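Local structure of GDP-L-fucose synthase (7M13) at residues Leu165-Asn169 with Asp316-Asp320; Leu123-Leu128 with Asn274-Asn278; Thr7-Ile13 with Gly32-Leu38. The protein acts as an NADP(H)-dependent oxidoreductase of the fucose synthase subfamily in the biosynthesis of D-glycero-L-gluco-heptose for the capsular polysaccharide. All blocks are in the same frame, centred on the assembly; numbering follows the deposited sequence.

In the fold
All three contacts reach the same Rossmann-type sheet. Interactions 1 and 2 are neighbours, with centres about 10 Å apart, and use the adjacent strands 162-171 and 277-278. They also touch directly: Leu123 pairs with the backbone of Leu318 and Asp320, and Asn278 packs on Val166 and Met319. Interaction 3 lies about 28 and 29 Å from them, centre to centre, where strands 11-14 and 36-37 pair. Interaction 2 is buried yet largely polar, built on a carboxylate, amides and waters. Interaction 1 is partly buried, next to the nicotinamide, and joins its segments by packing. Interaction 3 is partly buried too, and combines parallel-strand backbone bonds with apolar side chains.

Interaction 1 (Leu165-Asn169 with Asp316-Asp320); sequences LVLNN and DRLMD. With NAP (NADP nicotinamide-adenine-dinucleotide phosphate), chain E.
At the nicotinamide end of the NADP pocket, strand 162-171 of the Rossmann sheet is interrupted by a bulge or short loop, and there Val166 and Asn168 meet Met319 of the loop before helix 322-326. Met319 and Asn168 reach toward each other from opposite directions. The Asn168 amide lies along the thioether: its ND2 is 3.5 Å from Met319 CG and 3.6 Å from Met319 SD. The Met319 chain bends at chi2 (-46°), which carries the methyl past the amide to Val166, with CE 3.6 Å from Val166 CG1. The polar link between the segments is indirect. Glu243 OE1 accepts from both Asn168 ND2 and Met319 N, and so ties the two together. Arg317 meets Asn168 through the root of its side chain, Arg317 CB lying 4.0 Å from Asn168 ND2. Its guanidinium turns away and is held by the carbonyls of Gly112, Tyr115 and Pro116. The Leu167 side chain lies on the other side of the strand, against the cofactor. Its CG stands 3.6 Å from C5N of the nicotinamide. The backbone follows the same ring, with Asn168 O 3.4 Å from C4N.

Interaction 2 (Leu123-Leu128 with Asn274-Asn278); sequences LKEEYL and NTHIN
Glu125, in a short 3-10 turn of the loop between strand 105-111 and helix 138-158, reaches across to Asn278 on strand 277-278. That strand pairs in parallel with strand 162-171, so Glu125 ties the loop to the main sheet. Its OE2 accepts Asn278 N at 2.8 Å in a nearly straight bond (171°). The donor meets the anti side of the carboxylate, somewhat out of its plane. Water 1 lies within bonding distance of both Glu125 OE2 and Asn278 O and can donate to either. The carboxylate also stacks on the Asn278 amide, the two planes 10° apart and Glu125 CD 3.5 Å from Asn278 ND2. That amide is satisfied by other groups: OD1 is bonded to Tyr115 OH and ND2 to Asp320 O. Leu123 O is close to ND2, but the angle is too poor for a bond.

The His276 ring presents its edge to the backbone of the turn. NE2 makes a weak bond to Glu125 O at 3.0 Å, bent to 121°, and the same carbonyl takes a weak bond from Leu128 N. Asn274 OD1 sits in the ring plane at its edge and is 3.4 Å from Leu128 CD2. Asn274 ND2 donates to water 3, which also reaches Leu128 O. Water 2 lies between Asn274 O and Glu126 OE1, weakly on the glutamate side. Leu128 also packs on Tyr138 of the second subunit. Lys323, whose NZ is bonded to His276 O, touches the Glu125 side chain.

The contact therefore rests on one short, nearly straight bond from backbone to carboxylate, supplemented by weak bonds and water bridges. Asn278 N, and water 1 where it donates, would probably help stabilise a negative charge on the buried Glu125, while the stacked amide probably helps fix how its carboxylate is turned.

Interaction 3 (Thr7-Ile13 with Gly32-Leu38); sequences TNSKIYI and GFNNLVL
The first beta-alpha-beta unit of the Rossmann fold closes here, as strand 11-14 and strand 36-37 pair in parallel through Ile11 with Leu36 and Tyr12 with Val37. Helix 19-30 connects them, and Gly32, just after the helix, closes it in a Schellman motif. The start of this helix holds Thr19 and Ala20, which bind NADP. Ile11 N donates to Asn35 O at 3.0 Å, and Val37 N donates to Ile11 O at 2.9 Å. The ladder then weakens: Ile13 N to Val37 O is a weak bond of 3.5 Å.

Side chains pair on both faces. On one, Ile11 and Leu36 lie side by side, with Ile11 CB 3.8 Å from Leu36 CD2. Farther along, Ile13 CD1 meets Leu38 CD2, also at 3.8 Å, next to helix 19-30. On the opposite face, Tyr12 CB touches Val37 CG1 at 3.6 Å. Val37 CG1 lies between the backbone N and the carbonyl carbon (chi1 55°), which turns it to Tyr12. Helix 49-59 packs here through Phe55.

Before the strands, side chains and a water take over. Asn35 ND2 donates to Asn8 O at 3.0 Å (167°), from above the carbonyl plane. Water 4 gives its protons to Thr7 O and Ser9 O and accepts from Asn35 N. Thr7 CG2 sits over the face of the Phe33 ring, 4.1 Å from its centroid, in a CH-pi contact.

The chemistry thus changes along the pair. Backbone bonds and apolar side chains hold the strands, whereas at the more exposed start Asn35 and one water satisfy carbonyls that precede the ladder.

Interaction 1 (Leu165-Asn169 with Asp316-Asp320)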
loop_
_atom_site.group_PDB
_atom_site.type_symbol
_atom_site.label_atom_id
_atom_site.label_comp_id
_atom_site.label_asym_id
_atom_site.label_seq_id
_atom_site.Cartn_x
_atom_site.Cartn_y
_atom_site.Cartn_z
ATOM N N LEU B 165 -7.884 -11.631 -8.228
ATOM C CA LEU B 165 -7.818 -11.894 -9.667
ATOM C C LEU B 165 -7.486 -10.587 -10.370
ATOM O O LEU B 165 -8.132 -9.573 -10.097
ATOM C CB LEU B 165 -9.162 -12.430 -10.162
ATOM C CG LEU B 165 -9.700 -13.667 -9.464
ATOM C CD1 LEU B 165 -11.046 -14.092 -10.064
ATOM C CD2 LEU B 165 -8.701 -14.822 -9.541
ATOM N N VAL B 166 -6.508 -10.592 -11.263
ATOM C CA VAL B 166 -5.950 -9.356 -11.852
ATOM C C VAL B 166 -6.185 -9.352 -13.360
ATOM O O VAL B 166 -5.812 -10.328 -14.004
ATOM C CB VAL B 166 -4.455 -9.234 -11.524
ATOM C CG1 VAL B 166 -3.904 -7.892 -11.956
ATOM C CG2 VAL B 166 -4.203 -9.476 -10.032
ATOM N N LEU B 167 -6.734 -8.264 -13.892
ATOM C CA LEU B 167 -7.022 -8.133 -15.338
ATOM C C LEU B 167 -6.538 -6.783 -15.851
ATOM O O LEU B 167 -6.217 -5.877 -15.059
ATOM C CB LEU B 167 -8.520 -8.301 -15.604
ATOM C CG LEU B 167 -9.458 -7.310 -14.920
ATOM C CD1 LEU B 167 -10.627 -6.989 -15.834
ATOM C CD2 LEU B 167 -9.969 -7.852 -13.606
ATOM N N ASN B 168 -6.532 -6.643 -17.177
ATOM C CA ASN B 168 -6.077 -5.413 -17.851
ATOM C C ASN B 168 -7.225 -4.550 -18.392
ATOM O O ASN B 168 -7.197 -3.354 -18.137
ATOM C CB ASN B 168 -5.112 -5.777 -18.978
ATOM C CG ASN B 168 -3.735 -6.055 -18.417
ATOM O OD1 ASN B 168 -3.245 -5.287 -17.589
ATOM N ND2 ASN B 168 -3.071 -7.084 -18.933
ATOM N N ASN B 169 -8.154 -5.106 -19.172
ATOM C CA ASN B 169 -9.229 -4.288 -19.800
ATOM C C ASN B 169 -10.499 -5.111 -19.825
ATOM O O ASN B 169 -10.503 -6.184 -20.411
ATOM C CB ASN B 169 -8.930 -3.830 -21.237
ATOM C CG ASN B 169 -7.743 -2.908 -21.341
ATOM O OD1 ASN B 169 -7.834 -1.736 -20.987
ATOM N ND2 ASN B 169 -6.620 -3.474 -21.770
ATOM N N ASP B 316 2.256 -1.778 -24.462
ATOM C CA ASP B 316 1.599 -3.094 -24.627
ATOM C C ASP B 316 1.471 -3.702 -23.222
ATOM O O ASP B 316 2.415 -3.551 -22.434
ATOM C CB ASP B 316 2.397 -3.982 -25.579
ATOM C CG ASP B 316 2.478 -3.518 -27.031
ATOM O OD1 ASP B 316 1.897 -2.451 -27.375
ATOM O OD2 ASP B 316 3.097 -4.261 -27.820
ATOM N N ARG B 317 0.332 -4.312 -22.890
ATOM C CA ARG B 317 0.131 -5.037 -21.613
ATOM C C ARG B 317 -0.644 -6.297 -21.927
ATOM O O ARG B 317 -1.737 -6.193 -22.497
ATOM C CB ARG B 317 -0.670 -4.262 -20.552
ATOM C CG ARG B 317 -0.100 -2.897 -20.232
ATOM C CD ARG B 317 1.230 -3.118 -19.543
ATOM N NE ARG B 317 1.083 -2.980 -18.116
ATOM C CZ ARG B 317 2.099 -2.988 -17.267
ATOM N NH1 ARG B 317 1.863 -2.746 -15.993
ATOM N NH2 ARG B 317 3.324 -3.238 -17.690
ATOM N N LEU B 318 -0.123 -7.447 -21.526
ATOM C CA LEU B 318 -0.790 -8.738 -21.750
ATOM C C LEU B 318 -0.459 -9.604 -20.553
ATOM O O LEU B 318 0.752 -9.776 -20.289
ATOM C CB LEU B 318 -0.213 -9.362 -23.034
ATOM C CG LEU B 318 -0.591 -10.814 -23.298
ATOM C CD1 LEU B 318 -2.086 -10.966 -23.430
ATOM C CD2 LEU B 318 0.124 -11.327 -24.538
ATOM N N MET B 319 -1.474 -10.177 -19.923
ATOM C CA MET B 319 -1.253 -11.122 -18.801
ATOM C C MET B 319 -0.725 -12.465 -19.299
ATOM O O MET B 319 -1.251 -13.005 -20.272
ATOM C CB MET B 319 -2.536 -11.390 -18.025
ATOM C CG MET B 319 -3.114 -10.209 -17.276
ATOM S SD MET B 319 -1.887 -9.296 -16.343
ATOM C CE MET B 319 -3.019 -8.270 -15.404
ATOM N N ASP B 320 0.185 -13.069 -18.555
ATOM C CA ASP B 320 0.480 -14.514 -18.625
ATOM C C ASP B 320 -0.592 -15.205 -17.784
ATOM O O ASP B 320 -0.631 -14.918 -16.571
ATOM C CB ASP B 320 1.890 -14.783 -18.111
ATOM C CG ASP B 320 2.340 -16.215 -18.336
ATOM O OD1 ASP B 320 1.477 -17.105 -18.342
ATOM O OD2 ASP B 320 3.535 -16.431 -18.552
HETATM P PA NAP E . -17.093 0.055 -12.526
HETATM O O1A NAP E . -16.258 1.300 -12.587
HETATM O O2A NAP E . -17.933 -0.271 -13.737
HETATM O O5B NAP E . -18.080 0.068 -11.305
HETATM C C5B NAP E . -17.618 0.403 -9.997
HETATM C C4B NAP E . -18.817 0.398 -9.102
HETATM O O4B NAP E . -18.343 0.640 -7.756
HETATM C C3B NAP E . -19.858 1.494 -9.413
HETATM O O3B NAP E . -21.141 0.900 -9.576
HETATM C C2B NAP E . -19.751 2.436 -8.219
HETATM O O2B NAP E . -21.001 2.997 -7.816
HETATM C C1B NAP E . -19.268 1.497 -7.120
HETATM N N9A NAP E . -18.601 2.222 -6.059
HETATM C C8A NAP E . -17.485 2.997 -6.143
HETATM N N7A NAP E . -17.187 3.623 -5.030
HETATM C C5A NAP E . -18.183 3.244 -4.156
HETATM C C6A NAP E . -18.436 3.586 -2.816
HETATM N N6A NAP E . -17.700 4.453 -2.111
HETATM N N1A NAP E . -19.529 3.035 -2.244
HETATM C C2A NAP E . -20.286 2.193 -2.959
HETATM N N3A NAP E . -20.146 1.808 -4.229
HETATM C C4A NAP E . -19.067 2.384 -4.775
HETATM O O3 NAP E . -16.133 -1.183 -12.210
HETATM P PN NAP E . -15.629 -2.315 -13.197
HETATM O O1N NAP E . -15.111 -1.666 -14.420
HETATM O O2N NAP E . -16.715 -3.312 -13.290
HETATM O O5D NAP E . -14.401 -2.915 -12.347
HETATM C C5D NAP E . -14.593 -4.004 -11.473
HETATM C C4D NAP E . -13.260 -4.350 -10.873
HETATM O O4D NAP E . -12.349 -4.787 -11.918
HETATM C C3D NAP E . -12.559 -3.195 -10.142
HETATM O O3D NAP E . -11.829 -3.680 -9.007
HETATM C C2D NAP E . -11.644 -2.677 -11.216
HETATM O O2D NAP E . -10.560 -1.899 -10.717
HETATM C C1D NAP E . -11.187 -3.961 -11.877
HETATM N N1N NAP E . -10.664 -3.703 -13.237
HETATM C C2N NAP E . -11.453 -3.181 -14.224
HETATM C C3N NAP E . -10.928 -2.871 -15.433
HETATM C C7N NAP E . -11.736 -2.289 -16.539
HETATM O O7N NAP E . -11.222 -2.196 -17.673
HETATM N N7N NAP E . -12.979 -1.903 -16.266
HETATM C C4N NAP E . -9.535 -3.151 -15.714
HETATM C C5N NAP E . -8.770 -3.742 -14.639
HETATM C C6N NAP E . -9.307 -3.920 -13.472
HETATM P P2B NAP E . -21.632 4.250 -8.621
HETATM O O1X NAP E . -22.180 3.628 -9.875
HETATM O O2X NAP E . -20.602 5.271 -8.824
HETATM O O3X NAP E . -22.730 4.768 -7.672
#

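Interaction 2 (Leu123-Leu128 with Asn274-Asn278)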
loop_
_atom_site.group_PDB
_atom_site.type_symbol
_atom_site.label_atom_id
_atom_site.label_comp_id
_atom_site.label_asym_id
_atom_site.label_seq_id
_atom_site.Cartn_x
_atom_site.Cartn_y
_atom_site.Cartn_z
ATOM N N LEU B 123 2.855 -10.647 -18.707
ATOM C CA LEU B 123 3.133 -10.336 -17.287
ATOM C C LEU B 123 2.833 -11.531 -16.400
ATOM O O LEU B 123 1.677 -12.024 -16.394
ATOM C CB LEU B 123 2.253 -9.159 -16.867
ATOM C CG LEU B 123 2.501 -7.869 -17.621
ATOM C CD1 LEU B 123 1.321 -6.926 -17.452
ATOM C CD2 LEU B 123 3.804 -7.239 -17.138
ATOM N N LYS B 124 3.828 -12.012 -15.666
ATOM C CA LYS B 124 3.680 -13.065 -14.656
ATOM C C LYS B 124 3.292 -12.417 -13.335
ATOM O O LYS B 124 3.724 -11.302 -13.047
ATOM C CB LYS B 124 4.999 -13.810 -14.544
ATOM C CG LYS B 124 5.419 -14.573 -15.792
ATOM C CD LYS B 124 6.647 -15.445 -15.540
ATOM C CE LYS B 124 6.443 -16.588 -14.578
ATOM N NZ LYS B 124 7.684 -17.378 -14.381
ATOM N N GLU B 125 2.650 -13.199 -12.494
ATOM C CA GLU B 125 2.239 -12.719 -11.145
ATOM C C GLU B 125 3.488 -12.247 -10.394
ATOM O O GLU B 125 3.394 -11.290 -9.597
ATOM C CB GLU B 125 1.458 -13.830 -10.475
ATOM C CG GLU B 125 0.074 -14.025 -11.063
ATOM C CD GLU B 125 -0.065 -15.033 -12.203
ATOM O OE1 GLU B 125 1.003 -15.509 -12.730
ATOM O OE2 GLU B 125 -1.222 -15.391 -12.568
ATOM N N GLU B 126 4.609 -12.928 -10.575
ATOM C CA GLU B 126 5.854 -12.687 -9.840
ATOM C C GLU B 126 6.489 -11.372 -10.246
ATOM O O GLU B 126 7.490 -11.022 -9.601
ATOM C CB GLU B 126 6.856 -13.819 -10.087
ATOM C CG GLU B 126 6.437 -15.149 -9.502
ATOM C CD GLU B 126 5.598 -16.043 -10.412
ATOM O OE1 GLU B 126 5.463 -17.240 -10.041
ATOM O OE2 GLU B 126 5.071 -15.571 -11.476
ATOM N N TYR B 127 5.988 -10.640 -11.249
ATOM C CA TYR B 127 6.582 -9.350 -11.661
ATOM C C TYR B 127 6.128 -8.222 -10.727
ATOM O O TYR B 127 6.628 -7.111 -10.872
ATOM C CB TYR B 127 6.249 -9.052 -13.127
ATOM C CG TYR B 127 6.859 -10.020 -14.126
ATOM C CD1 TYR B 127 7.776 -10.981 -13.749
ATOM C CD2 TYR B 127 6.473 -9.957 -15.453
ATOM C CE1 TYR B 127 8.364 -11.827 -14.696
ATOM C CE2 TYR B 127 7.023 -10.803 -16.396
ATOM C CZ TYR B 127 7.946 -11.745 -16.018
ATOM O OH TYR B 127 8.472 -12.616 -16.959
ATOM N N LEU B 128 5.198 -8.475 -9.805
ATOM C CA LEU B 128 4.892 -7.501 -8.742
ATOM C C LEU B 128 6.196 -6.996 -8.109
ATOM O O LEU B 128 7.037 -7.836 -7.706
ATOM C CB LEU B 128 3.953 -8.181 -7.746
ATOM C CG LEU B 128 3.624 -7.350 -6.513
ATOM C CD1 LEU B 128 3.067 -6.013 -6.901
ATOM C CD2 LEU B 128 2.674 -8.114 -5.598
ATOM N N ASN B 274 2.982 -13.515 -3.890
ATOM C CA ASN B 274 2.491 -13.424 -5.275
ATOM C C ASN B 274 1.423 -14.498 -5.487
ATOM O O ASN B 274 1.416 -15.202 -6.528
ATOM C CB ASN B 274 3.652 -13.520 -6.262
ATOM C CG ASN B 274 4.594 -12.341 -6.122
ATOM O OD1 ASN B 274 4.162 -11.203 -5.962
ATOM N ND2 ASN B 274 5.892 -12.601 -6.203
ATOM N N THR B 275 0.496 -14.589 -4.547
ATOM C CA THR B 275 -0.633 -15.540 -4.621
ATOM C C THR B 275 -1.853 -14.975 -5.317
ATOM O O THR B 275 -2.879 -15.678 -5.353
ATOM C CB THR B 275 -0.981 -16.085 -3.245
ATOM O OG1 THR B 275 -1.341 -15.020 -2.367
ATOM C CG2 THR B 275 0.137 -16.915 -2.674
ATOM N N HIS B 276 -1.772 -13.748 -5.827
ATOM C CA HIS B 276 -2.777 -13.229 -6.769
ATOM C C HIS B 276 -2.730 -14.048 -8.055
ATOM O O HIS B 276 -1.734 -14.778 -8.297
ATOM C CB HIS B 276 -2.562 -11.744 -7.040
ATOM C CG HIS B 276 -1.224 -11.374 -7.538
ATOM N ND1 HIS B 276 -0.130 -11.324 -6.729
ATOM C CD2 HIS B 276 -0.811 -11.065 -8.795
ATOM C CE1 HIS B 276 0.925 -10.978 -7.461
ATOM N NE2 HIS B 276 0.528 -10.818 -8.730
ATOM N N ILE B 277 -3.790 -13.961 -8.853
ATOM C CA ILE B 277 -3.889 -14.764 -10.107
ATOM C C ILE B 277 -4.273 -13.833 -11.234
ATOM O O ILE B 277 -5.335 -13.210 -11.179
ATOM C CB ILE B 277 -4.961 -15.858 -9.972
ATOM C CG1 ILE B 277 -4.926 -16.603 -8.637
ATOM C CG2 ILE B 277 -4.883 -16.791 -11.158
ATOM C CD1 ILE B 277 -6.132 -17.469 -8.419
ATOM N N ASN B 278 -3.512 -13.862 -12.309
ATOM C CA ASN B 278 -3.898 -13.102 -13.512
ATOM C C ASN B 278 -5.067 -13.818 -14.215
ATOM O O ASN B 278 -5.084 -15.042 -14.273
ATOM C CB ASN B 278 -2.758 -13.016 -14.506
ATOM C CG ASN B 278 -1.597 -12.219 -13.992
ATOM O OD1 ASN B 278 -1.745 -11.349 -13.123
ATOM N ND2 ASN B 278 -0.424 -12.498 -14.577
HETATM O O HOH W 1 -2.845 -16.719 -14.441
HETATM O O HOH W 2 2.562 -16.942 -8.884
HETATM O O HOH W 3 7.741 -10.348 -6.663
#

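Interaction 3 (Thr7-Ile13 with Gly32-Leu38)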
loop_
_atom_site.group_PDB
_atom_site.type_symbol
_atom_site.label_atom_id
_atom_site.label_comp_id
_atom_site.label_asym_id
_atom_site.label_seq_id
_atom_site.Cartn_x
_atom_site.Cartn_y
_atom_site.Cartn_z
ATOM N N THR B 7 -26.564 -22.653 -3.794
ATOM C CA THR B 7 -27.469 -21.707 -4.454
ATOM C C THR B 7 -28.220 -20.885 -3.411
ATOM O O THR B 7 -28.623 -19.812 -3.770
ATOM C CB THR B 7 -28.422 -22.443 -5.415
ATOM O OG1 THR B 7 -28.940 -23.552 -4.676
ATOM C CG2 THR B 7 -27.685 -22.883 -6.671
ATOM N N ASN B 8 -28.287 -21.348 -2.174
ATOM C CA ASN B 8 -28.961 -20.544 -1.120
ATOM C C ASN B 8 -27.947 -19.824 -0.242
ATOM O O ASN B 8 -28.364 -19.224 0.718
ATOM C CB ASN B 8 -29.916 -21.371 -0.264
ATOM C CG ASN B 8 -29.292 -22.565 0.427
ATOM O OD1 ASN B 8 -28.147 -22.969 0.203
ATOM N ND2 ASN B 8 -30.048 -23.198 1.319
ATOM N N SER B 9 -26.665 -19.912 -0.538
ATOM C CA SER B 9 -25.653 -19.090 0.165
ATOM C C SER B 9 -25.914 -17.606 0.004
ATOM O O SER B 9 -26.283 -17.134 -1.084
ATOM C CB SER B 9 -24.270 -19.399 -0.338
ATOM O OG SER B 9 -23.884 -20.730 -0.076
ATOM N N LYS B 10 -25.693 -16.841 1.073
ATOM C CA LYS B 10 -25.881 -15.387 1.008
ATOM C C LYS B 10 -24.629 -14.773 0.393
ATOM O O LYS B 10 -23.568 -14.877 1.006
ATOM C CB LYS B 10 -26.188 -14.794 2.380
ATOM C CG LYS B 10 -26.621 -13.343 2.283
ATOM C CD LYS B 10 -27.244 -12.844 3.571
ATOM C CE LYS B 10 -27.892 -11.492 3.465
ATOM N NZ LYS B 10 -28.654 -11.227 4.713
ATOM N N ILE B 11 -24.780 -14.117 -0.744
ATOM C CA ILE B 11 -23.658 -13.604 -1.566
ATOM C C ILE B 11 -23.787 -12.104 -1.669
ATOM O O ILE B 11 -24.785 -11.614 -2.168
ATOM C CB ILE B 11 -23.666 -14.237 -2.970
ATOM C CG1 ILE B 11 -23.561 -15.748 -2.843
ATOM C CG2 ILE B 11 -22.560 -13.621 -3.834
ATOM C CD1 ILE B 11 -23.797 -16.495 -4.148
ATOM N N TYR B 12 -22.751 -11.363 -1.245
ATOM C CA TYR B 12 -22.667 -9.900 -1.412
ATOM C C TYR B 12 -21.804 -9.585 -2.627
ATOM O O TYR B 12 -20.681 -10.065 -2.697
ATOM C CB TYR B 12 -22.124 -9.278 -0.125
ATOM C CG TYR B 12 -21.793 -7.814 -0.197
ATOM C CD1 TYR B 12 -22.622 -6.890 -0.813
ATOM C CD2 TYR B 12 -20.583 -7.360 0.323
ATOM C CE1 TYR B 12 -22.297 -5.548 -0.866
ATOM C CE2 TYR B 12 -20.266 -6.019 0.295
ATOM C CZ TYR B 12 -21.090 -5.124 -0.337
ATOM O OH TYR B 12 -20.735 -3.816 -0.424
ATOM N N ILE B 13 -22.367 -8.879 -3.583
ATOM C CA ILE B 13 -21.624 -8.265 -4.714
ATOM C C ILE B 13 -21.493 -6.784 -4.412
ATOM O O ILE B 13 -22.467 -6.046 -4.542
ATOM C CB ILE B 13 -22.288 -8.540 -6.079
ATOM C CG1 ILE B 13 -22.464 -10.043 -6.303
ATOM C CG2 ILE B 13 -21.457 -7.919 -7.204
ATOM C CD1 ILE B 13 -23.863 -10.544 -6.142
ATOM N N GLY B 32 -28.738 -20.150 -10.550
ATOM C CA GLY B 32 -29.670 -20.359 -9.416
ATOM C C GLY B 32 -29.184 -19.774 -8.097
ATOM O O GLY B 32 -29.861 -19.986 -7.074
ATOM N N PHE B 33 -28.096 -18.998 -8.118
ATOM C CA PHE B 33 -27.566 -18.339 -6.897
ATOM C C PHE B 33 -28.372 -17.069 -6.692
ATOM O O PHE B 33 -28.005 -16.001 -7.220
ATOM C CB PHE B 33 -26.073 -18.044 -7.023
ATOM C CG PHE B 33 -25.202 -19.258 -7.084
ATOM C CD1 PHE B 33 -24.756 -19.891 -5.949
ATOM C CD2 PHE B 33 -24.846 -19.821 -8.309
ATOM C CE1 PHE B 33 -23.971 -21.026 -6.025
ATOM C CE2 PHE B 33 -24.026 -20.931 -8.384
ATOM C CZ PHE B 33 -23.588 -21.538 -7.243
ATOM N N ASN B 34 -29.521 -17.171 -6.035
ATOM C CA ASN B 34 -30.504 -16.075 -6.031
ATOM C C ASN B 34 -30.529 -15.333 -4.691
ATOM O O ASN B 34 -31.237 -14.353 -4.645
ATOM C CB ASN B 34 -31.896 -16.592 -6.413
ATOM C CG ASN B 34 -31.968 -16.867 -7.898
ATOM O OD1 ASN B 34 -31.589 -16.016 -8.699
ATOM N ND2 ASN B 34 -32.493 -18.020 -8.289
ATOM N N ASN B 35 -29.745 -15.740 -3.682
ATOM C CA ASN B 35 -29.754 -15.146 -2.320
ATOM C C ASN B 35 -28.662 -14.068 -2.271
ATOM O O ASN B 35 -27.656 -14.241 -1.567
ATOM C CB ASN B 35 -29.528 -16.178 -1.231
ATOM C CG ASN B 35 -29.744 -15.643 0.167
ATOM O OD1 ASN B 35 -30.300 -14.541 0.326
ATOM N ND2 ASN B 35 -29.291 -16.403 1.150
ATOM N N LEU B 36 -28.846 -13.035 -3.055
ATOM C CA LEU B 36 -27.851 -11.958 -3.224
ATOM C C LEU B 36 -28.208 -10.803 -2.323
ATOM O O LEU B 36 -29.397 -10.504 -2.089
ATOM C CB LEU B 36 -27.802 -11.515 -4.680
ATOM C CG LEU B 36 -27.608 -12.617 -5.720
ATOM C CD1 LEU B 36 -27.524 -12.019 -7.108
ATOM C CD2 LEU B 36 -26.418 -13.515 -5.420
ATOM N N VAL B 37 -27.182 -10.097 -1.864
ATOM C CA VAL B 37 -27.416 -8.833 -1.128
ATOM C C VAL B 37 -26.653 -7.768 -1.888
ATOM O O VAL B 37 -25.449 -7.990 -2.223
ATOM C CB VAL B 37 -27.077 -8.943 0.370
ATOM C CG1 VAL B 37 -25.665 -9.424 0.626
ATOM C CG2 VAL B 37 -27.341 -7.623 1.086
ATOM N N LEU B 38 -27.360 -6.717 -2.248
ATOM C CA LEU B 38 -26.941 -5.666 -3.192
ATOM C C LEU B 38 -27.229 -4.324 -2.528
ATOM O O LEU B 38 -28.341 -4.130 -2.047
ATOM C CB LEU B 38 -27.699 -5.843 -4.503
ATOM C CG LEU B 38 -27.666 -7.224 -5.155
ATOM C CD1 LEU B 38 -28.577 -7.235 -6.372
ATOM C CD2 LEU B 38 -26.248 -7.636 -5.543
HETATM O O HOH W 4 -27.292 -17.308 -3.674
#